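PDB 6VAP: thioesterase from Streptomyces sp. WAC02707, which probably removes stalled or misprimed acyl groups from carrier domains of the borrelidin polyketide synthase by thioester hydrolysis, as a type II thioesterase of the alpha/beta hydrolase fold. Local coordinates for residues 62-65 against 66-69. Residues are numbered along the deposited sequence; the frame is centred on the assembly and turned at random.
Sequences QDRR and AEKP
Arg64 and Glu67, the end residues of a type I beta turn, are joined twice, once through the backbone and once through a side-on salt bridge. Glu67 N donates to Arg64 O over 3.0 Å, closing the turn in the loop between strand 52-56 and helix 73-87. Along the Arg64 side chain, CB, CG and CD all pass Glu67 OE2, with CB 3.6 Å from it. The bend at chi3 (74°) then turns the guanidinium back beside this oxygen. NE meets OE2 of Glu67 at 2.7 Å with a nearly straight N-H (169°); the oxygen lies in the guanidinium plane, although NE stands above the carboxylate plane. NH2 reaches Glu67 OE1 at 2.8 Å from the syn side, tilted from both planes, while NH1 bonds to Gln57 O. Trp13 adds a cation-pi contact to Arg64. Because the guanidinium and carboxylate planes are 54° apart, the pairing is bidentate but not coplanar. A water donates to Glu67 OE2 at 2.6 Å, giving that oxygen a second partner. With each carboxylate oxygen taking its own guanidinium N-H, the charges of Glu67 and the buried Arg64 probably offset each other, and the two bonds probably limit rotation of both groups.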
loop_
_atom_site.group_PDB
_atom_site.type_symbol
_atom_site.label_atom_id
_atom_site.label_comp_id
_atom_site.label_asym_id
_atom_site.label_seq_id
_atom_site.Cartn_x
_atom_site.Cartn_y
_atom_site.Cartn_z
ATOM N N GLN A 62 -10.748 4.041 13.150
ATOM C CA GLN A 62 -11.472 5.300 13.013
ATOM C C GLN A 62 -12.963 5.042 12.857
ATOM O O GLN A 62 -13.588 4.483 13.755
ATOM C CB GLN A 62 -10.915 6.110 11.843
ATOM C CG GLN A 62 -9.404 6.391 11.968
ATOM C CD GLN A 62 -8.858 7.151 10.766
ATOM O OE1 GLN A 62 -9.396 7.068 9.672
ATOM N NE2 GLN A 62 -7.779 7.899 10.976
ATOM N N ASP A 63 -13.559 5.482 11.752
ATOM C CA ASP A 63 -14.998 5.347 11.581
ATOM C C ASP A 63 -15.398 3.895 11.386
ATOM O O ASP A 63 -16.581 3.579 11.538
ATOM C CB ASP A 63 -15.473 6.174 10.386
ATOM C CG ASP A 63 -14.826 5.728 9.087
ATOM O OD1 ASP A 63 -13.611 5.942 8.925
ATOM O OD2 ASP A 63 -15.538 5.166 8.244
ATOM N N ARG A 64 -14.452 3.009 11.042
ATOM C CA ARG A 64 -14.719 1.578 10.914
ATOM C C ARG A 64 -14.317 0.777 12.161
ATOM O O ARG A 64 -14.159 -0.446 12.083
ATOM C CB ARG A 64 -13.990 1.027 9.686
ATOM C CG ARG A 64 -14.253 1.788 8.406
ATOM C CD ARG A 64 -13.765 1.030 7.222
ATOM N NE ARG A 64 -14.631 -0.099 6.908
ATOM C CZ ARG A 64 -14.493 -0.921 5.870
ATOM N NH1 ARG A 64 -13.462 -0.808 5.051
ATOM N NH2 ARG A 64 -15.363 -1.917 5.705
ATOM N N ARG A 65 -14.127 1.439 13.305
ATOM C CA ARG A 65 -13.627 0.734 14.484
ATOM C C ARG A 65 -14.573 -0.379 14.911
ATOM O O ARG A 65 -14.130 -1.411 15.421
ATOM C CB ARG A 65 -13.405 1.720 15.631
ATOM C CG ARG A 65 -12.124 1.472 16.398
ATOM C CD ARG A 65 -11.887 2.549 17.452
ATOM N NE ARG A 65 -10.734 3.390 17.124
ATOM C CZ ARG A 65 -10.803 4.679 16.795
ATOM N NH1 ARG A 65 -11.975 5.305 16.745
ATOM N NH2 ARG A 65 -9.691 5.348 16.514
ATOM N N ALA A 66 -15.876 -0.195 14.713
ATOM C CA ALA A 66 -16.826 -1.230 15.109
ATOM C C ALA A 66 -16.660 -2.492 14.264
ATOM O O ALA A 66 -16.899 -3.604 14.756
ATOM C CB ALA A 66 -18.260 -0.708 14.997
ATOM N N GLU A 67 -16.237 -2.352 13.009
ATOM C CA GLU A 67 -16.060 -3.524 12.162
ATOM C C GLU A 67 -14.883 -4.361 12.645
ATOM O O GLU A 67 -13.862 -3.835 13.086
ATOM C CB GLU A 67 -15.858 -3.098 10.707
ATOM C CG GLU A 67 -16.981 -2.191 10.196
ATOM C CD GLU A 67 -16.870 -1.905 8.708
ATOM O OE1 GLU A 67 -16.785 -2.888 7.932
ATOM O OE2 GLU A 67 -16.864 -0.698 8.326
ATOM N N LYS A 68 -15.033 -5.664 12.565
ATOM C CA LYS A 68 -13.954 -6.566 12.955
ATOM C C LYS A 68 -12.790 -6.389 11.988
ATOM O O LYS A 68 -12.997 -6.425 10.774
ATOM C CB LYS A 68 -14.443 -8.019 12.945
ATOM C CG LYS A 68 -13.525 -9.005 13.647
ATOM C CD LYS A 68 -12.759 -9.859 12.642
ATOM C CE LYS A 68 -11.661 -10.672 13.320
ATOM N NZ LYS A 68 -10.575 -9.810 13.880
ATOM N N PRO A 69 -11.569 -6.201 12.474
ATOM C CA PRO A 69 -10.446 -6.023 11.550
ATOM C C PRO A 69 -10.089 -7.323 10.844
ATOM O O PRO A 69 -10.213 -8.421 11.386
ATOM C CB PRO A 69 -9.308 -5.556 12.460
ATOM C CG PRO A 69 -9.655 -6.081 13.797
ATOM C CD PRO A 69 -11.153 -6.109 13.880
HETATM O O HOH W 1 -18.110 1.198 9.524
#